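Local coordinates for protein glutamate--tRNA ligase (Methanothermobacter thermautotrophicus, PDB 3AII) that probably activates glutamate with ATP and transfers it to the acceptor end of tRNA(Glu), as an archaeal non-discriminating glutamyl-tRNA synthetase, at residues T174-T179 and E224-K229; D139-D144 and M228-A233; N120-R125 and A367-M372; R88-V93 and V287-R292. All blocks are in the same frame, centred on the assembly; numbering follows the deposited sequence.

Interaction 1 (T174-T179 and E224-K229)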
# COMPACT_ATOMS: atom_id res chain seq x y z
N THR A 174 -27.97 -11.72 -8.34
CA THR A 174 -28.18 -10.44 -8.99
C THR A 174 -27.54 -10.46 -10.38
O THR A 174 -28.16 -10.04 -11.37
CB THR A 174 -27.60 -9.29 -8.14
OG1 THR A 174 -28.33 -9.21 -6.90
CG2 THR A 174 -27.69 -7.97 -8.87
N TYR A 175 -26.31 -10.95 -10.45
CA TYR A 175 -25.66 -11.04 -11.76
C TYR A 175 -26.41 -11.99 -12.68
O TYR A 175 -26.46 -11.77 -13.88
CB TYR A 175 -24.19 -11.46 -11.63
CG TYR A 175 -23.43 -10.61 -10.65
CD1 TYR A 175 -23.42 -9.22 -10.77
CD2 TYR A 175 -22.69 -11.19 -9.63
CE1 TYR A 175 -22.73 -8.44 -9.87
CE2 TYR A 175 -22.00 -10.42 -8.73
CZ TYR A 175 -22.03 -9.05 -8.85
OH TYR A 175 -21.34 -8.28 -7.94
N TYR A 176 -26.97 -13.06 -12.13
CA TYR A 176 -27.75 -14.01 -12.95
C TYR A 176 -29.04 -13.36 -13.44
O TYR A 176 -29.41 -13.51 -14.60
CB TYR A 176 -28.06 -15.27 -12.15
CG TYR A 176 -26.86 -16.07 -11.68
CD1 TYR A 176 -25.61 -15.94 -12.29
CD2 TYR A 176 -26.97 -16.96 -10.62
CE1 TYR A 176 -24.52 -16.66 -11.84
CE2 TYR A 176 -25.89 -17.69 -10.16
CZ TYR A 176 -24.67 -17.54 -10.78
OH TYR A 176 -23.61 -18.30 -10.32
N GLU A 177 -29.71 -12.63 -12.55
CA GLU A 177 -30.93 -11.90 -12.89
C GLU A 177 -30.68 -10.95 -14.05
O GLU A 177 -31.46 -10.90 -15.03
CB GLU A 177 -31.42 -11.11 -11.67
CG GLU A 177 -32.69 -10.29 -11.92
CD GLU A 177 -32.99 -9.33 -10.79
OE1 GLU A 177 -32.45 -9.52 -9.68
OE2 GLU A 177 -33.77 -8.37 -11.01
N TYR A 178 -29.60 -10.18 -13.95
CA TYR A 178 -29.31 -9.21 -14.99
C TYR A 178 -28.73 -9.83 -16.25
O TYR A 178 -28.81 -9.23 -17.31
CB TYR A 178 -28.52 -8.00 -14.46
CG TYR A 178 -29.46 -7.12 -13.68
CD1 TYR A 178 -30.25 -6.19 -14.34
CD2 TYR A 178 -29.65 -7.30 -12.32
CE1 TYR A 178 -31.17 -5.42 -13.65
CE2 TYR A 178 -30.58 -6.53 -11.62
CZ TYR A 178 -31.33 -5.60 -12.30
OH TYR A 178 -32.25 -4.82 -11.63
N THR A 179 -28.14 -11.02 -16.14
CA THR A 179 -27.78 -11.78 -17.35
C THR A 179 -29.04 -12.16 -18.13
O THR A 179 -29.09 -12.01 -19.35
CB THR A 179 -26.98 -13.04 -17.00
OG1 THR A 179 -25.72 -12.64 -16.46
CG2 THR A 179 -26.74 -13.89 -18.25
N GLU A 224 -28.37 -24.11 -18.86
CA GLU A 224 -27.54 -25.29 -19.00
C GLU A 224 -26.12 -25.06 -18.50
O GLU A 224 -25.47 -26.00 -18.03
CB GLU A 224 -27.50 -25.74 -20.45
CG GLU A 224 -28.83 -26.26 -20.97
CD GLU A 224 -28.76 -26.58 -22.44
OE1 GLU A 224 -29.82 -26.86 -23.03
OE2 GLU A 224 -27.64 -26.54 -23.00
N MET A 225 -25.64 -23.82 -18.58
CA MET A 225 -24.28 -23.51 -18.14
C MET A 225 -24.03 -23.94 -16.71
O MET A 225 -22.90 -24.23 -16.33
CB MET A 225 -23.97 -22.02 -18.31
CG MET A 225 -23.76 -21.61 -19.76
SD MET A 225 -23.39 -19.85 -19.97
CE MET A 225 -21.85 -19.69 -19.08
N PHE A 226 -25.09 -24.00 -15.92
CA PHE A 226 -24.95 -24.31 -14.51
C PHE A 226 -24.59 -25.76 -14.23
O PHE A 226 -24.25 -26.11 -13.10
CB PHE A 226 -26.24 -23.89 -13.78
CG PHE A 226 -26.36 -22.41 -13.62
CD1 PHE A 226 -26.71 -21.61 -14.70
CD2 PHE A 226 -26.05 -21.80 -12.41
CE1 PHE A 226 -26.79 -20.23 -14.56
CE2 PHE A 226 -26.13 -20.43 -12.26
CZ PHE A 226 -26.50 -19.64 -13.34
N GLU A 227 -24.63 -26.59 -15.28
CA GLU A 227 -24.22 -27.99 -15.15
C GLU A 227 -23.15 -28.36 -16.17
O GLU A 227 -22.91 -29.55 -16.43
CB GLU A 227 -25.43 -28.92 -15.30
CG GLU A 227 -26.49 -28.71 -14.23
CD GLU A 227 -26.00 -29.10 -12.85
OE1 GLU A 227 -26.48 -28.51 -11.86
OE2 GLU A 227 -25.12 -29.99 -12.75
N MET A 228 -22.53 -27.36 -16.77
CA MET A 228 -21.49 -27.62 -17.77
C MET A 228 -20.10 -27.49 -17.17
O MET A 228 -19.94 -27.00 -16.05
CB MET A 228 -21.66 -26.69 -18.97
CG MET A 228 -22.96 -26.96 -19.72
SD MET A 228 -23.24 -25.83 -21.08
CE MET A 228 -21.91 -26.33 -22.18
N LYS A 229 -19.10 -27.94 -17.91
CA LYS A 229 -17.74 -27.94 -17.40
C LYS A 229 -17.04 -26.60 -17.59
O LYS A 229 -17.41 -25.80 -18.44
CB LYS A 229 -16.95 -29.08 -18.03
CG LYS A 229 -17.51 -30.45 -17.67
CD LYS A 229 -16.79 -31.56 -18.42
CE LYS A 229 -15.36 -31.71 -17.93
NZ LYS A 229 -14.60 -32.68 -18.76
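Tyr176 and Phe226 are the whole of this contact, and they meet as a T-shaped aromatic pair. The edge of the Phe226 ring drives into the face of Tyr176: CZ of Phe226 stands 3.6 Å above the centre of the Tyr176 ring, and the closest pair of atoms is Tyr176 CE2 and Phe226 CE2 at 3.5 Å. The planes are turned 84° against each other with ring centroids 4.8 Å apart, a textbook edge-to-face geometry. Each ring has CG anti to its own carbonyl carbon (chi1 -61° for Tyr176, -74° for Phe226), and from there it extends toward the other segment.

The polar part lies elsewhere. Tyr176 OH is hydrogen-bonded to Val270 O, so the phenol is held at its far end while its face receives Phe226. An alanine in place of Tyr176 is likely to leave the edge of Phe226 facing a gap and Val270 O without its hydroxyl partner.

Phe226 makes a second edge-to-face contact, with Trp222. This small aromatic cluster fastens the loop that follows helix 215-224 to helix 172-184, within the catalytic domain of a class I synthetase.

Interaction 2 (D139-D144 and M228-A233)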
# COMPACT_ATOMS: atom_id res chain seq x y z
N ASP A 139 -13.49 -13.95 -8.54
CA ASP A 139 -12.55 -14.93 -9.10
C ASP A 139 -12.16 -15.85 -7.96
O ASP A 139 -11.33 -15.49 -7.13
CB ASP A 139 -11.31 -14.26 -9.68
CG ASP A 139 -10.34 -15.25 -10.31
OD1 ASP A 139 -9.38 -14.79 -10.95
OD2 ASP A 139 -10.54 -16.49 -10.17
N PRO A 140 -12.79 -17.03 -7.91
CA PRO A 140 -12.66 -17.87 -6.71
C PRO A 140 -11.23 -18.31 -6.44
O PRO A 140 -10.89 -18.54 -5.28
CB PRO A 140 -13.54 -19.08 -7.03
CG PRO A 140 -13.69 -19.09 -8.52
CD PRO A 140 -13.61 -17.66 -8.96
N ARG A 141 -10.40 -18.41 -7.47
CA ARG A 141 -9.02 -18.88 -7.27
C ARG A 141 -8.05 -17.80 -6.81
O ARG A 141 -6.91 -18.10 -6.48
CB ARG A 141 -8.49 -19.53 -8.55
CG ARG A 141 -9.22 -20.82 -8.92
CD ARG A 141 -8.47 -21.61 -9.99
NE ARG A 141 -9.17 -22.86 -10.30
CZ ARG A 141 -9.96 -23.03 -11.36
NH1 ARG A 141 -10.12 -22.05 -12.24
NH2 ARG A 141 -10.55 -24.20 -11.56
N ARG A 142 -8.50 -16.55 -6.80
CA ARG A 142 -7.63 -15.42 -6.46
C ARG A 142 -8.05 -14.73 -5.17
O ARG A 142 -7.67 -13.59 -4.93
CB ARG A 142 -7.60 -14.40 -7.60
CG ARG A 142 -7.31 -15.00 -8.96
CD ARG A 142 -5.86 -15.44 -9.11
NE ARG A 142 -5.69 -16.42 -10.18
CZ ARG A 142 -5.79 -16.13 -11.48
NH1 ARG A 142 -6.08 -14.90 -11.87
NH2 ARG A 142 -5.62 -17.09 -12.38
N VAL A 143 -8.84 -15.41 -4.36
CA VAL A 143 -9.28 -14.82 -3.10
C VAL A 143 -8.40 -15.23 -1.93
O VAL A 143 -8.17 -16.42 -1.69
CB VAL A 143 -10.72 -15.21 -2.77
CG1 VAL A 143 -11.08 -14.73 -1.38
CG2 VAL A 143 -11.67 -14.65 -3.84
N ASP A 144 -7.91 -14.24 -1.19
CA ASP A 144 -7.23 -14.48 0.06
C ASP A 144 -8.22 -14.23 1.19
O ASP A 144 -8.64 -13.09 1.41
CB ASP A 144 -6.01 -13.57 0.19
CG ASP A 144 -5.21 -13.83 1.44
OD1 ASP A 144 -4.18 -13.16 1.64
OD2 ASP A 144 -5.62 -14.71 2.23
N MET A 228 -22.53 -27.36 -16.77
CA MET A 228 -21.49 -27.62 -17.77
C MET A 228 -20.10 -27.49 -17.17
O MET A 228 -19.94 -27.00 -16.05
CB MET A 228 -21.66 -26.69 -18.97
CG MET A 228 -22.96 -26.96 -19.72
SD MET A 228 -23.24 -25.83 -21.08
CE MET A 228 -21.91 -26.33 -22.18
N LYS A 229 -19.10 -27.94 -17.91
CA LYS A 229 -17.74 -27.94 -17.40
C LYS A 229 -17.04 -26.60 -17.59
O LYS A 229 -17.41 -25.80 -18.44
CB LYS A 229 -16.95 -29.08 -18.03
CG LYS A 229 -17.51 -30.45 -17.67
CD LYS A 229 -16.79 -31.56 -18.42
CE LYS A 229 -15.36 -31.71 -17.93
NZ LYS A 229 -14.60 -32.68 -18.76
N GLU A 230 -16.02 -26.36 -16.77
CA GLU A 230 -15.23 -25.14 -16.86
C GLU A 230 -14.75 -24.91 -18.29
O GLU A 230 -14.27 -25.83 -18.95
CB GLU A 230 -14.04 -25.22 -15.90
CG GLU A 230 -13.09 -24.04 -15.99
CD GLU A 230 -12.28 -23.83 -14.72
OE1 GLU A 230 -12.45 -24.59 -13.75
OE2 GLU A 230 -11.49 -22.87 -14.68
N GLY A 231 -14.91 -23.68 -18.77
CA GLY A 231 -14.45 -23.32 -20.10
C GLY A 231 -15.28 -23.77 -21.31
O GLY A 231 -14.91 -23.49 -22.45
N SER A 232 -16.41 -24.43 -21.08
CA SER A 232 -17.17 -25.03 -22.18
C SER A 232 -18.18 -24.11 -22.86
O SER A 232 -18.64 -24.39 -23.96
CB SER A 232 -17.90 -26.30 -21.71
OG SER A 232 -18.85 -25.99 -20.70
N ALA A 233 -18.55 -23.02 -22.20
CA ALA A 233 -19.51 -22.08 -22.77
C ALA A 233 -19.34 -20.76 -22.04
O ALA A 233 -18.95 -20.74 -20.88
CB ALA A 233 -20.93 -22.60 -22.60
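Arg141 and Glu230 reach for each other from irregular backbone on both sides, Glu230 taking the second position of a type II beta turn that runs from Lys229 to Ser232, with Gly231 at positive phi in the third. Their side chains come from opposite directions and meet end-on in a two-pronged salt bridge. Arg141 NH1 donates to Glu230 OE2 at 2.9 Å, and Arg141 NH2 donates to Glu230 OE1, also at 2.9 Å. The second bond is the straighter, 173° at the hydrogen. Each carboxylate oxygen uses its syn lone pair, and guanidinium and carboxylate lie nearly coplanar, 19° apart, so the pair of bonds resists twisting of either group. Both chains are stretched out to span the gap: Glu230 starts with CG opposite its backbone N (chi1 175°) and runs on extended, while Arg141 is straight from CG to NE.

Within the turn, Ser232 OG donates to Lys229 O at 2.7 Å, in the carbonyl plane, and the backbone N of Ser232 reaches the same oxygen.

This surface bridge ties the loop leading from strand 130-135 to helix 147-158 to the turn that precedes strand 234-237. Just past strand 252-256, Val257 and Ala259 lie against Arg141, and Glu258 accepts a hydrogen bond from the backbone N of Glu230.

Interaction 3 (N120-R125 and A367-M372)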
# COMPACT_ATOMS: atom_id res chain seq x y z
N ASN A 120 -11.00 8.91 -4.01
CA ASN A 120 -12.44 8.74 -3.93
C ASN A 120 -13.00 9.25 -2.62
O ASN A 120 -14.08 9.86 -2.58
CB ASN A 120 -12.81 7.28 -4.16
CG ASN A 120 -12.81 6.93 -5.62
OD1 ASN A 120 -13.74 7.27 -6.35
ND2 ASN A 120 -11.75 6.27 -6.08
N HIS A 121 -12.26 9.03 -1.54
CA HIS A 121 -12.65 9.56 -0.25
C HIS A 121 -12.63 11.09 -0.24
O HIS A 121 -13.58 11.72 0.20
CB HIS A 121 -11.77 8.98 0.84
CG HIS A 121 -11.97 9.61 2.18
ND1 HIS A 121 -13.19 9.60 2.84
CD2 HIS A 121 -11.12 10.28 3.00
CE1 HIS A 121 -13.07 10.22 4.00
NE2 HIS A 121 -11.82 10.65 4.11
N GLU A 122 -11.56 11.68 -0.78
CA GLU A 122 -11.48 13.14 -0.88
C GLU A 122 -12.60 13.77 -1.72
O GLU A 122 -13.10 14.84 -1.38
CB GLU A 122 -10.11 13.58 -1.42
CG GLU A 122 -8.93 13.28 -0.50
CD GLU A 122 -8.89 14.18 0.74
OE1 GLU A 122 -9.46 15.29 0.71
OE2 GLU A 122 -8.28 13.76 1.74
N TYR A 123 -13.00 13.13 -2.82
CA TYR A 123 -14.11 13.66 -3.60
C TYR A 123 -15.44 13.51 -2.88
O TYR A 123 -16.31 14.37 -2.99
CB TYR A 123 -14.18 13.05 -5.00
CG TYR A 123 -13.29 13.77 -5.98
CD1 TYR A 123 -12.11 13.20 -6.43
CD2 TYR A 123 -13.62 15.04 -6.43
CE1 TYR A 123 -11.29 13.87 -7.32
CE2 TYR A 123 -12.80 15.72 -7.32
CZ TYR A 123 -11.65 15.12 -7.76
OH TYR A 123 -10.84 15.80 -8.65
N ALA A 124 -15.62 12.42 -2.14
CA ALA A 124 -16.84 12.24 -1.37
C ALA A 124 -16.95 13.33 -0.30
O ALA A 124 -18.04 13.86 -0.06
CB ALA A 124 -16.90 10.83 -0.75
N ARG A 125 -15.82 13.67 0.32
CA ARG A 125 -15.80 14.76 1.30
C ARG A 125 -16.12 16.09 0.63
O ARG A 125 -17.02 16.81 1.06
CB ARG A 125 -14.45 14.85 1.99
CG ARG A 125 -14.22 13.81 3.07
CD ARG A 125 -13.32 14.37 4.17
NE ARG A 125 -12.10 14.96 3.63
CZ ARG A 125 -10.90 14.84 4.19
NH1 ARG A 125 -9.85 15.40 3.62
NH2 ARG A 125 -10.75 14.15 5.31
N ALA A 367 1.12 11.26 5.43
CA ALA A 367 2.12 11.45 4.38
C ALA A 367 1.61 10.88 3.06
O ALA A 367 1.76 11.48 2.00
CB ALA A 367 3.45 10.79 4.76
N ILE A 368 0.99 9.70 3.15
CA ILE A 368 0.40 9.06 1.98
C ILE A 368 -0.75 9.89 1.42
O ILE A 368 -0.84 10.10 0.21
CB ILE A 368 -0.10 7.65 2.32
CG1 ILE A 368 1.06 6.78 2.81
CG2 ILE A 368 -0.76 7.01 1.11
CD1 ILE A 368 2.23 6.75 1.87
N ARG A 369 -1.61 10.35 2.31
CA ARG A 369 -2.75 11.16 1.88
C ARG A 369 -2.26 12.42 1.19
O ARG A 369 -2.77 12.78 0.13
CB ARG A 369 -3.67 11.51 3.05
CG ARG A 369 -4.90 12.32 2.62
CD ARG A 369 -5.87 12.55 3.77
NE ARG A 369 -6.48 11.32 4.26
CZ ARG A 369 -7.60 10.78 3.78
NH1 ARG A 369 -8.06 9.66 4.31
NH2 ARG A 369 -8.25 11.35 2.78
N LYS A 370 -1.27 13.08 1.77
CA LYS A 370 -0.76 14.33 1.20
C LYS A 370 -0.17 14.12 -0.18
O LYS A 370 -0.40 14.92 -1.09
CB LYS A 370 0.26 15.00 2.13
CG LYS A 370 0.85 16.27 1.54
CD LYS A 370 1.52 17.16 2.57
CE LYS A 370 2.14 18.39 1.89
NZ LYS A 370 2.61 19.41 2.87
N LEU A 371 0.57 13.03 -0.35
CA LEU A 371 1.18 12.69 -1.63
C LEU A 371 0.10 12.53 -2.69
O LEU A 371 0.14 13.17 -3.74
CB LEU A 371 1.95 11.38 -1.52
CG LEU A 371 2.52 10.88 -2.86
CD1 LEU A 371 3.56 11.86 -3.39
CD2 LEU A 371 3.11 9.49 -2.72
N MET A 372 -0.88 11.69 -2.40
CA MET A 372 -1.93 11.41 -3.38
C MET A 372 -2.77 12.63 -3.73
O MET A 372 -3.20 12.79 -4.87
CB MET A 372 -2.83 10.26 -2.91
CG MET A 372 -2.06 8.97 -2.68
SD MET A 372 -1.00 8.55 -4.07
CE MET A 372 -0.45 6.91 -3.60
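A salt-bridge network of Glu122, Arg125 and Arg369 joins helix 111-126 to helix 365-375, with the carboxylate of Glu122 between the two arginines. Arg369 NH2 donates to Glu122 OE2 at 2.6 Å, and the bond is bent, 147° at the hydrogen. The oxygen is met on its anti side and from well out of the carboxylate plane, although it lies close to the plane of the guanidinium; the two flat groups are steeply inclined to each other rather than paired flat. The other oxygen of Glu122, OE1, takes a weak bond from Arg125 NH1 at 2.9 Å, so one carboxylate serves a partner on its own helix and one across the gap. Arg369 was modelled in two conformers, and this account holds for one of them.

Helix 111-126 begins within the predicted HIGH region, the ATP-site signature of class I synthetases, and this contact falls in its C-terminal half. The axes of the two helix segments come no closer than 11.9 Å and cross at -77°, too widely spaced for their backbones to touch, so long side chains must do the bridging. Arg369 leaves its helix with CG opposite the backbone N (chi1 -178°), stays extended through chi2 and bends at chi3.

The ring of His121 turns its edge to the same guanidinium, CD2 coming to 3.1 Å from Arg369 NH2 with the planes steeply crossed. Arg369 NH1 is hydrogen-bonded to Leu158 O, the last residue of helix 147-158.

Interaction 4 (R88-V93 and V287-R292)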
# COMPACT_ATOMS: atom_id res chain seq x y z
N ARG A 88 -9.54 18.81 -9.03
CA ARG A 88 -10.36 19.42 -10.07
C ARG A 88 -11.82 19.08 -9.84
O ARG A 88 -12.14 18.05 -9.25
CB ARG A 88 -9.94 18.91 -11.45
CG ARG A 88 -10.80 17.76 -11.95
CD ARG A 88 -10.43 17.33 -13.36
NE ARG A 88 -10.46 18.45 -14.30
CZ ARG A 88 -10.41 18.32 -15.62
NH1 ARG A 88 -10.34 17.12 -16.17
NH2 ARG A 88 -10.43 19.40 -16.40
N GLU A 89 -12.72 19.95 -10.30
CA GLU A 89 -14.15 19.70 -10.15
C GLU A 89 -14.63 18.52 -10.99
O GLU A 89 -14.13 18.28 -12.09
CB GLU A 89 -14.97 20.96 -10.48
CG GLU A 89 -14.61 22.15 -9.61
CD GLU A 89 -15.45 23.42 -9.91
OE1 GLU A 89 -16.07 23.52 -10.98
OE2 GLU A 89 -15.44 24.34 -9.05
N LEU A 90 -15.59 17.79 -10.45
CA LEU A 90 -16.24 16.69 -11.16
C LEU A 90 -17.21 17.25 -12.18
O LEU A 90 -17.80 18.31 -11.99
CB LEU A 90 -16.98 15.78 -10.17
CG LEU A 90 -16.22 14.56 -9.61
CD1 LEU A 90 -14.73 14.67 -9.82
CD2 LEU A 90 -16.55 14.30 -8.15
N ALA A 91 -17.40 16.52 -13.28
CA ALA A 91 -18.33 16.94 -14.33
C ALA A 91 -19.70 16.33 -14.11
O ALA A 91 -19.84 15.30 -13.45
CB ALA A 91 -17.81 16.55 -15.69
N GLY A 92 -20.72 16.95 -14.69
CA GLY A 92 -22.06 16.40 -14.69
C GLY A 92 -22.65 16.10 -13.33
O GLY A 92 -23.56 15.27 -13.24
N VAL A 93 -22.16 16.76 -12.29
CA VAL A 93 -22.76 16.63 -10.96
C VAL A 93 -24.22 17.09 -10.99
O VAL A 93 -24.50 18.26 -11.23
CB VAL A 93 -22.01 17.45 -9.90
CG1 VAL A 93 -22.81 17.53 -8.60
CG2 VAL A 93 -20.64 16.85 -9.65
N VAL A 287 -23.76 4.54 -8.26
CA VAL A 287 -22.49 5.25 -8.45
C VAL A 287 -22.63 6.30 -9.56
O VAL A 287 -23.16 6.00 -10.64
CB VAL A 287 -21.37 4.27 -8.81
CG1 VAL A 287 -20.12 5.01 -9.25
CG2 VAL A 287 -21.09 3.37 -7.60
N THR A 288 -22.19 7.52 -9.28
CA THR A 288 -22.35 8.63 -10.24
C THR A 288 -21.06 8.97 -10.96
O THR A 288 -21.08 9.47 -12.09
CB THR A 288 -22.86 9.90 -9.53
OG1 THR A 288 -21.91 10.31 -8.53
CG2 THR A 288 -24.21 9.65 -8.88
N HIS A 289 -19.93 8.71 -10.30
CA HIS A 289 -18.62 9.04 -10.83
C HIS A 289 -17.69 7.90 -10.54
O HIS A 289 -17.53 7.47 -9.39
CB HIS A 289 -18.09 10.32 -10.18
CG HIS A 289 -18.90 11.53 -10.52
ND1 HIS A 289 -20.08 11.84 -9.88
CD2 HIS A 289 -18.69 12.51 -11.43
CE1 HIS A 289 -20.57 12.96 -10.39
NE2 HIS A 289 -19.74 13.39 -11.32
N VAL A 290 -17.08 7.38 -11.61
CA VAL A 290 -16.12 6.31 -11.51
C VAL A 290 -14.71 6.87 -11.67
O VAL A 290 -14.34 7.37 -12.73
CB VAL A 290 -16.39 5.24 -12.59
CG1 VAL A 290 -15.23 4.25 -12.65
CG2 VAL A 290 -17.72 4.54 -12.33
N LEU A 291 -13.92 6.77 -10.60
CA LEU A 291 -12.59 7.36 -10.55
C LEU A 291 -11.57 6.28 -10.25
O LEU A 291 -11.56 5.73 -9.14
CB LEU A 291 -12.55 8.43 -9.45
CG LEU A 291 -11.25 9.17 -9.21
CD1 LEU A 291 -10.79 9.85 -10.49
CD2 LEU A 291 -11.44 10.19 -8.09
N ARG A 292 -10.74 5.95 -11.23
CA ARG A 292 -9.68 4.96 -11.02
C ARG A 292 -8.44 5.27 -11.87
O ARG A 292 -8.49 6.10 -12.77
CB ARG A 292 -10.20 3.56 -11.34
CG ARG A 292 -10.50 3.35 -12.82
CD ARG A 292 -11.31 2.08 -13.06
NE ARG A 292 -12.31 2.26 -14.11
CZ ARG A 292 -12.12 1.97 -15.39
NH1 ARG A 292 -10.96 1.48 -15.80
NH2 ARG A 292 -13.10 2.17 -16.27
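His289 reaches across from a short strand into the bend formed by Leu90, Ala91, Gly92 and Val93, and its ring can be followed atom by atom. CB points toward the bend, and with CG opposite the carbonyl carbon (chi1 -65°) the ring extends into it. CG lies 4.1 Å from Leu90 CG, and the next atom, CD2, comes closer to the same carbon, at 3.7 Å. Leu90 also sets its CD2 methyl over one face of the ring, displaced toward the rim. On the other branch, ND1 is hydrogen-bonded to the neighbouring Thr288 OG1 at 2.7 Å, and CE1 meets Val93 CG2 at 4.0 Å.

At the tip, NE2 donates to Ala91 O at 2.9 Å. The oxygen lies near the ring plane, and the donor stands almost in line with the C=O bond, at 162°. With both ring nitrogens bonded, the ring is fixed against flipping. A phenylalanine in its place would probably keep some of the Leu90 packing but leave Ala91 O without its donor and Thr288 OG1 without its ring partner.

Thr288 OG1 also meets Val98 N, at the start of strand 98-101. Strand 289-291 pairs in parallel with strand 316-318, whose Ile318 touches Leu90, while Tyr123 of helix 111-126 packs on Leu90 as well; the segment 88-93 therefore packs against strands 289-291 and 316-318 and against that helix.

How the interactions relate
The four contacts form two pairs. Interactions 1 and 2, centres 13 Å apart, share Met228 and Lys229 and touch where Met225 CE lies 3.6 Å from Ala233 O; the zinc-binding cysteines Cys191, Cys193, Cys208 and Cys210 fall in the chain between the segments of interaction 1. Interactions 3 and 4, centres 15 Å apart, meet through Tyr123 OH and Arg88 O (2.7 Å) and Asn120 ND2 and Leu291 O (3.1 Å), both probable hydrogen bonds. The pairs do not touch: about 12 Å separates the nearest atoms of interactions 1 and 4. The predicted HIGH region links them, leading into the helix of interaction 3, while its Pro105 shares a backbone hydrogen bond with Asp144 of interaction 2.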